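Local coordinates for glycosyl hydrolase, family 8 (Clostridium perfringens, PDB 3REN), which acts as an alpha-amylase, probably hydrolysing alpha-glucans such as starch, and is built as an (alpha/alpha)6 barrel, at residues E63-M68 / S335-N340; F85-K89 / Y134-Y138; K94-I98 / I142-L146. All coordinates share one frame; numbering follows the deposited sequence. Where two conformers were deposited one is given.

Contact 1 of 3, residues E63-M68 / S335-N340; sequences ESEGLM and SFDNLN
Glu63 and Phe336 meet across two nearly parallel helices, whose short axes lie 9.9 Å apart and diverge by 9°. A chi1 of 173° puts Glu63 CG opposite the backbone N and carries the extended chain to the Phe336 ring, where the two side chains cross at about a right angle. OE1 approaches the ring obliquely, 3.3 Å from Phe336 CD1, and the carboxylate and ring planes are 36° apart. Leu67 reaches the same ring corner: its CD1 touches Phe336 CD1 at 3.8 Å and also packs on Leu339 CB, while its other methyl, CD2, lies against the carbonyl oxygen of the Asn340 side chain. The amide nitrogen of Asn340 is engaged elsewhere, with Ser284. Leu339 spreads its two methyls along one flank of helix 62-74. CD1 rests on the backbone of Ser64, 3.6 Å from CA, and CD2 meets the terminal CE of Met68, a selenomethionine, at 3.9 Å where those two chains cross at about a right angle.

Beside this apolar packing sits one ordered water. It donates to Glu63 OE1 at 2.9 Å, and it is hydrogen-bonded to Ser64 OG at 2.7 Å and to Ser335 OG at 2.8 Å, in directions that remain open. Ser335 OG additionally makes a weak bond to Thr43 O.

Helices 62-74 and 335-346 are far apart in sequence, and their side-by-side course is consistent with the first and last inner helices closing the (alpha/alpha)6 barrel. Chemically, the seam combines an interlocked leucine-aromatic core with a three-bond water, which links Glu63 and Ser64 of one helix to Ser335 of the other and is likely to limit the movement of all three groups.

Contact 2 of 3, residues F85-K89 / Y134-Y138; sequences FDIVK and YYKFY
Aromatic contacts dominate, and Phe85 is met by three tyrosines of helix 133-150. The clearest is an edge-to-face (T-shaped) pair: the edge of Phe85 points at the face of Tyr138, with ring centroids 5.0 Å apart and planes at 89°. Phe85 CZ is the atom at the face, 3.6 Å from Tyr138 CG and displaced toward the rim. On another side of Phe85, Tyr135 makes an oblique pair, its plane turned by 59°; Phe85 CD2 lies at the Tyr135 edge, 3.8 Å from CE1. Tyr134 completes the set edge to edge, CE2 of Phe85 being 3.8 Å from CE2 of Tyr134, each near the plane of the other's ring.

Apolar packing of an aliphatic chain comes next. Lys89 crosses Tyr138 at a slant, with its CD 3.6 Å from Tyr138 CE1, while the phenol oxygen of Tyr138 reaches back to 3.4 Å from Lys89 CA. The bend of the lysine at chi3 (-78°) turns the ammonium away from that ring and toward Tyr134.

The one polar link is weak: Lys89 NZ donates to Tyr134 OH at 3.3 Å, the two side chains arriving from opposite directions. The hydroxyl of Tyr135 is instead bonded to Lys78, and its ring makes an edge-to-face contact with Phe81.

The axes are 13.3 Å apart, a wide spacing bridged by large rings. Helices 78-89 and 133-150 are consistent with neighbouring outer helices of the barrel; Leu123 of helix 113-130, probably an inner helix, also touches Phe85 and Tyr135. Perpendicular rings place the partly positive C-H edge of Phe85 on the pi cloud of Tyr138, so orientation here probably rests on quadrupolar attraction and close packing, with the lysine-phenol bond adding little.

Contact 3 of 3, residues K94-I98 / I142-L146; sequences KNGLI and IANSL
Gly96, in a left-handed backbone conformation (phi 90°, psi -5°), brings its CA within 5.5 Å of Ser145 CA, and the chain then straightens into an extended course through Leu97 and Ile98. The bend belongs to an Asx turn, set in the loop between helix 78-89 and strand 101-103 of this (alpha/alpha)6-barrel protein, and the loop packs on helix 133-150.

With no side chain at Gly96, Ser145 can point toward the loop backbone, its OG 3.4 Å from Gly96 CA. Ser145 OG also lies 3.1 Å from Asn95 O, but that bond is not settled, because the same hydroxyl can give its proton to Asn141 O one turn earlier in the helix.

Leu97 provides the main apolar contact through one branch. Its CD2 is inserted beside the helix, 3.6 Å from Ser145 CB and 3.7 Å from the backbone N of Leu146, and it meets Leu146 CG at 4.1 Å. Beyond it, the Ile98 and Ile142 side chains slant past each other, CD1 to CD1, a contact that is doubtful in detail because Ile142 has two conformers. The backbone of Ile98 is tied to other parts of the fold, its N to Glu116 OE1 and its O to Ser111 OG.

Within the turn itself, Leu97 N donates to Asn95 OD1 over 3.1 Å, nearly straight at 160°, with the nitrogen standing above the carbonyl plane of the Asn95 amide.

How the contacts relate
The centre of contact 1 lies about 7 Å from the chain's centre, those of contacts 2 and 3 about 19 Å, consistent with contact 1 lying deeper in the barrel. Contacts 2 and 3 share helix 133-150, their centres are about 12 Å apart, and they touch where Val88 O meets Ile98 CD1 at 3.9 Å. Contacts 1 and 2, with centres about 17 Å apart, touch through Glu65 CB and Val88 CG2 at 3.5 Å; contacts 1 and 3 do not touch. At contact 1 the Met68 side chain is about 4 Å from a bound ethanediol, probably from the crystallisation liquor, though such molecules can mark pockets, and about 13 Å from a magnesium ion.

Contact 1 of 3, residues E63-M68 / S335-N340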
# COMPACT_ATOMS: atom_id res chain seq x y z
N GLU A 63 1.60 -6.25 -6.21
CA GLU A 63 1.09 -5.13 -5.41
C GLU A 63 -0.45 -5.20 -5.33
O GLU A 63 -1.00 -5.14 -4.23
CB GLU A 63 1.54 -3.77 -5.98
CG GLU A 63 0.91 -2.50 -5.32
CD GLU A 63 1.31 -1.23 -6.11
OE1 GLU A 63 0.63 -0.90 -7.13
OE2 GLU A 63 2.35 -0.61 -5.75
N SER A 64 -1.11 -5.26 -6.49
CA SER A 64 -2.57 -5.30 -6.58
C SER A 64 -3.12 -6.52 -5.86
O SER A 64 -4.06 -6.42 -5.06
CB SER A 64 -3.02 -5.36 -8.05
OG SER A 64 -2.50 -4.24 -8.74
N GLU A 65 -2.52 -7.68 -6.14
CA GLU A 65 -2.94 -8.91 -5.50
C GLU A 65 -2.82 -8.89 -3.98
O GLU A 65 -3.73 -9.36 -3.29
CB GLU A 65 -2.18 -10.11 -6.08
CG GLU A 65 -2.52 -10.31 -7.55
CD GLU A 65 -4.04 -10.49 -7.78
OE1 GLU A 65 -4.68 -11.23 -7.02
OE2 GLU A 65 -4.59 -9.88 -8.72
N GLY A 66 -1.70 -8.37 -3.46
CA GLY A 66 -1.47 -8.24 -2.03
C GLY A 66 -2.50 -7.35 -1.39
O GLY A 66 -2.98 -7.65 -0.31
N LEU A 67 -2.84 -6.24 -2.04
CA LEU A 67 -3.89 -5.34 -1.54
C LEU A 67 -5.24 -6.04 -1.41
O LEU A 67 -5.93 -5.89 -0.42
CB LEU A 67 -3.99 -4.05 -2.39
CG LEU A 67 -2.79 -3.06 -2.22
CD1 LEU A 67 -2.77 -1.93 -3.31
CD2 LEU A 67 -2.79 -2.46 -0.81
N MSE A 68 -5.59 -6.82 -2.43
CA MSE A 68 -6.88 -7.49 -2.47
C MSE A 68 -6.93 -8.61 -1.41
O MSE A 68 -7.97 -8.81 -0.79
CB MSE A 68 -7.16 -8.03 -3.89
CG MSE A 68 -8.52 -8.76 -4.04
SE MSE A 68 -10.08 -7.70 -3.41
CE MSE A 68 -10.40 -6.61 -4.98
N SER A 335 -5.15 0.93 -10.74
CA SER A 335 -5.62 -0.05 -9.77
C SER A 335 -5.19 0.37 -8.38
O SER A 335 -5.93 0.24 -7.40
CB SER A 335 -5.08 -1.45 -10.11
OG SER A 335 -3.64 -1.46 -10.10
N PHE A 336 -3.97 0.86 -8.27
CA PHE A 336 -3.44 1.19 -6.94
C PHE A 336 -4.34 2.17 -6.14
O PHE A 336 -4.59 1.96 -4.94
CB PHE A 336 -2.01 1.73 -7.07
CG PHE A 336 -1.35 2.03 -5.76
CD1 PHE A 336 -0.97 1.00 -4.90
CD2 PHE A 336 -1.06 3.35 -5.40
CE1 PHE A 336 -0.33 1.27 -3.68
CE2 PHE A 336 -0.43 3.65 -4.20
CZ PHE A 336 -0.06 2.63 -3.32
N ASP A 337 -4.84 3.22 -6.80
CA ASP A 337 -5.73 4.16 -6.12
C ASP A 337 -7.06 3.57 -5.76
O ASP A 337 -7.58 3.84 -4.69
CB ASP A 337 -5.93 5.42 -6.95
CG ASP A 337 -4.69 6.31 -6.96
OD1 ASP A 337 -3.98 6.34 -5.93
OD2 ASP A 337 -4.43 6.92 -7.99
N ASN A 338 -7.59 2.74 -6.66
CA ASN A 338 -8.85 2.06 -6.43
C ASN A 338 -8.80 1.05 -5.28
O ASN A 338 -9.71 1.01 -4.44
CB ASN A 338 -9.36 1.43 -7.73
CG ASN A 338 -9.88 2.49 -8.69
OD1 ASN A 338 -11.06 2.80 -8.67
ND2 ASN A 338 -8.98 3.08 -9.51
N LEU A 339 -7.72 0.26 -5.22
CA LEU A 339 -7.56 -0.71 -4.12
C LEU A 339 -7.34 -0.06 -2.75
O LEU A 339 -7.85 -0.56 -1.72
CB LEU A 339 -6.44 -1.71 -4.44
CG LEU A 339 -6.79 -2.65 -5.58
CD1 LEU A 339 -5.45 -3.16 -6.23
CD2 LEU A 339 -7.74 -3.81 -5.05
N ASN A 340 -6.58 1.04 -2.73
CA ASN A 340 -6.34 1.74 -1.45
C ASN A 340 -7.67 2.34 -0.96
O ASN A 340 -8.01 2.21 0.22
CB ASN A 340 -5.25 2.80 -1.59
CG ASN A 340 -3.84 2.21 -1.54
OD1 ASN A 340 -3.60 1.27 -0.78
ND2 ASN A 340 -2.92 2.74 -2.34
O HOH W 1 -2.05 -1.76 -7.78

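Contact 2 of 3, residues F85-K89 / Y134-Y138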
# COMPACT_ATOMS: atom_id res chain seq x y z
N PHE A 85 -4.73 -15.41 -3.53
CA PHE A 85 -3.54 -16.18 -3.11
C PHE A 85 -3.13 -17.20 -4.21
O PHE A 85 -1.97 -17.29 -4.55
CB PHE A 85 -3.78 -16.85 -1.77
CG PHE A 85 -2.60 -17.59 -1.22
CD1 PHE A 85 -1.29 -17.14 -1.41
CD2 PHE A 85 -2.79 -18.76 -0.49
CE1 PHE A 85 -0.21 -17.82 -0.90
CE2 PHE A 85 -1.69 -19.44 0.03
CZ PHE A 85 -0.39 -18.96 -0.19
N ASP A 86 -4.08 -17.93 -4.79
CA ASP A 86 -3.73 -18.84 -5.91
C ASP A 86 -3.03 -18.18 -7.09
O ASP A 86 -2.11 -18.76 -7.67
CB ASP A 86 -4.95 -19.57 -6.43
CG ASP A 86 -5.42 -20.66 -5.50
OD1 ASP A 86 -4.70 -21.05 -4.52
OD2 ASP A 86 -6.53 -21.12 -5.74
N ILE A 87 -3.47 -16.98 -7.46
CA ILE A 87 -2.74 -16.19 -8.47
C ILE A 87 -1.32 -15.82 -8.02
O ILE A 87 -0.37 -15.90 -8.80
CB ILE A 87 -3.53 -14.91 -8.84
CG1 ILE A 87 -4.75 -15.32 -9.67
CG2 ILE A 87 -2.64 -13.89 -9.57
CD1 ILE A 87 -5.95 -14.37 -9.53
N VAL A 88 -1.16 -15.39 -6.76
CA VAL A 88 0.16 -15.06 -6.22
C VAL A 88 1.14 -16.27 -6.23
O VAL A 88 2.32 -16.15 -6.59
CB VAL A 88 -0.01 -14.46 -4.80
CG1 VAL A 88 1.25 -14.51 -4.02
CG2 VAL A 88 -0.50 -13.01 -4.94
N LYS A 89 0.64 -17.44 -5.84
CA LYS A 89 1.51 -18.62 -5.77
C LYS A 89 2.17 -18.84 -7.13
O LYS A 89 3.35 -19.16 -7.17
CB LYS A 89 0.74 -19.88 -5.33
CG LYS A 89 0.27 -19.74 -3.86
CD LYS A 89 0.00 -21.06 -3.19
CE LYS A 89 -1.29 -21.70 -3.56
NZ LYS A 89 -1.44 -23.03 -2.83
N TYR A 134 -1.15 -23.35 6.73
CA TYR A 134 -0.63 -23.32 5.36
C TYR A 134 -0.21 -21.89 4.95
O TYR A 134 0.91 -21.70 4.44
CB TYR A 134 -1.64 -23.89 4.34
CG TYR A 134 -1.01 -23.99 2.98
CD1 TYR A 134 -0.33 -25.15 2.58
CD2 TYR A 134 -1.03 -22.90 2.10
CE1 TYR A 134 0.29 -25.21 1.34
CE2 TYR A 134 -0.40 -22.94 0.88
CZ TYR A 134 0.25 -24.09 0.49
OH TYR A 134 0.85 -24.13 -0.74
N TYR A 135 -1.10 -20.92 5.18
CA TYR A 135 -0.79 -19.51 4.99
C TYR A 135 0.50 -19.08 5.70
O TYR A 135 1.34 -18.37 5.11
CB TYR A 135 -1.95 -18.65 5.52
CG TYR A 135 -3.29 -18.89 4.85
CD1 TYR A 135 -3.39 -18.95 3.47
CD2 TYR A 135 -4.47 -19.02 5.61
CE1 TYR A 135 -4.61 -19.15 2.85
CE2 TYR A 135 -5.72 -19.22 4.98
CZ TYR A 135 -5.78 -19.29 3.61
OH TYR A 135 -6.99 -19.49 2.95
N LYS A 136 0.66 -19.50 6.95
CA LYS A 136 1.81 -19.12 7.78
C LYS A 136 3.11 -19.73 7.22
O LYS A 136 4.12 -19.04 7.12
CB LYS A 136 1.58 -19.57 9.24
CG LYS A 136 2.65 -19.21 10.25
CD LYS A 136 2.33 -19.82 11.62
CE LYS A 136 3.53 -19.78 12.53
NZ LYS A 136 3.24 -20.39 13.87
N PHE A 137 3.07 -21.01 6.85
CA PHE A 137 4.24 -21.68 6.32
C PHE A 137 4.66 -21.07 5.00
O PHE A 137 5.85 -20.92 4.74
CB PHE A 137 3.96 -23.19 6.09
CG PHE A 137 4.05 -24.02 7.33
CD1 PHE A 137 3.90 -23.44 8.58
CD2 PHE A 137 4.27 -25.40 7.26
CE1 PHE A 137 3.99 -24.21 9.75
CE2 PHE A 137 4.33 -26.17 8.43
CZ PHE A 137 4.20 -25.56 9.67
N TYR A 138 3.68 -20.73 4.18
CA TYR A 138 3.97 -20.12 2.91
C TYR A 138 4.59 -18.72 3.15
O TYR A 138 5.59 -18.39 2.52
CB TYR A 138 2.71 -20.06 2.04
CG TYR A 138 3.03 -19.95 0.56
CD1 TYR A 138 3.00 -21.09 -0.27
CD2 TYR A 138 3.34 -18.70 -0.03
CE1 TYR A 138 3.27 -21.00 -1.62
CE2 TYR A 138 3.61 -18.61 -1.40
CZ TYR A 138 3.58 -19.76 -2.17
OH TYR A 138 3.88 -19.70 -3.52

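Contact 3 of 3, residues K94-I98 / I142-L146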
# COMPACT_ATOMS: atom_id res chain seq x y z
N LYS A 94 11.94 -18.52 -8.81
CA LYS A 94 12.85 -19.57 -8.33
C LYS A 94 13.56 -19.14 -7.07
O LYS A 94 13.91 -19.98 -6.25
CB LYS A 94 13.90 -19.95 -9.40
N ASN A 95 13.77 -17.85 -6.86
CA ASN A 95 14.39 -17.46 -5.58
C ASN A 95 13.47 -17.46 -4.33
O ASN A 95 13.91 -17.09 -3.23
CB ASN A 95 15.14 -16.12 -5.71
CG ASN A 95 14.23 -14.97 -6.04
OD1 ASN A 95 12.98 -15.11 -6.04
ND2 ASN A 95 14.82 -13.81 -6.31
N GLY A 96 12.19 -17.85 -4.52
CA GLY A 96 11.18 -17.86 -3.44
C GLY A 96 10.37 -16.56 -3.26
O GLY A 96 9.45 -16.48 -2.44
N LEU A 97 10.72 -15.52 -4.00
CA LEU A 97 10.04 -14.24 -3.91
C LEU A 97 8.92 -14.21 -4.93
O LEU A 97 8.99 -14.89 -5.96
CB LEU A 97 11.01 -13.08 -4.13
CG LEU A 97 12.11 -12.90 -3.05
CD1 LEU A 97 12.96 -11.66 -3.37
CD2 LEU A 97 11.56 -12.84 -1.57
N ILE A 98 7.89 -13.43 -4.64
CA ILE A 98 6.84 -13.17 -5.59
C ILE A 98 7.29 -12.11 -6.58
O ILE A 98 7.86 -11.09 -6.21
CB ILE A 98 5.56 -12.70 -4.88
CG1 ILE A 98 5.19 -13.64 -3.72
CG2 ILE A 98 4.43 -12.53 -5.90
CD1 ILE A 98 5.21 -15.22 -4.09
N ILE A 142 8.53 -17.14 2.05
CA ILE A 142 8.79 -15.81 1.46
C ILE A 142 9.74 -14.99 2.32
O ILE A 142 10.68 -14.36 1.80
CB ILE A 142 7.50 -14.94 1.28
CG1 ILE A 142 6.35 -15.75 0.71
CG2 ILE A 142 7.78 -13.70 0.40
CD1 ILE A 142 6.68 -16.40 -0.57
N ALA A 143 9.46 -14.98 3.62
CA ALA A 143 10.25 -14.20 4.57
C ALA A 143 11.69 -14.67 4.57
O ALA A 143 12.60 -13.84 4.55
CB ALA A 143 9.68 -14.33 5.95
N ASN A 144 11.90 -16.01 4.57
CA ASN A 144 13.26 -16.58 4.55
C ASN A 144 14.01 -16.19 3.27
O ASN A 144 15.23 -15.91 3.30
CB ASN A 144 13.24 -18.11 4.75
CG ASN A 144 12.96 -18.53 6.21
OD1 ASN A 144 13.20 -17.79 7.14
ND2 ASN A 144 12.46 -19.74 6.40
N SER A 145 13.29 -16.16 2.15
CA SER A 145 13.83 -15.68 0.88
C SER A 145 14.19 -14.20 0.90
O SER A 145 15.16 -13.78 0.26
CB SER A 145 12.85 -15.95 -0.25
OG SER A 145 12.65 -17.33 -0.38
N LEU A 146 13.41 -13.39 1.60
CA LEU A 146 13.76 -11.96 1.78
C LEU A 146 15.05 -11.85 2.56
O LEU A 146 15.92 -11.06 2.19
CB LEU A 146 12.69 -11.19 2.55
CG LEU A 146 11.57 -10.50 1.81
CD1 LEU A 146 10.62 -9.89 2.85
CD2 LEU A 146 12.10 -9.47 0.80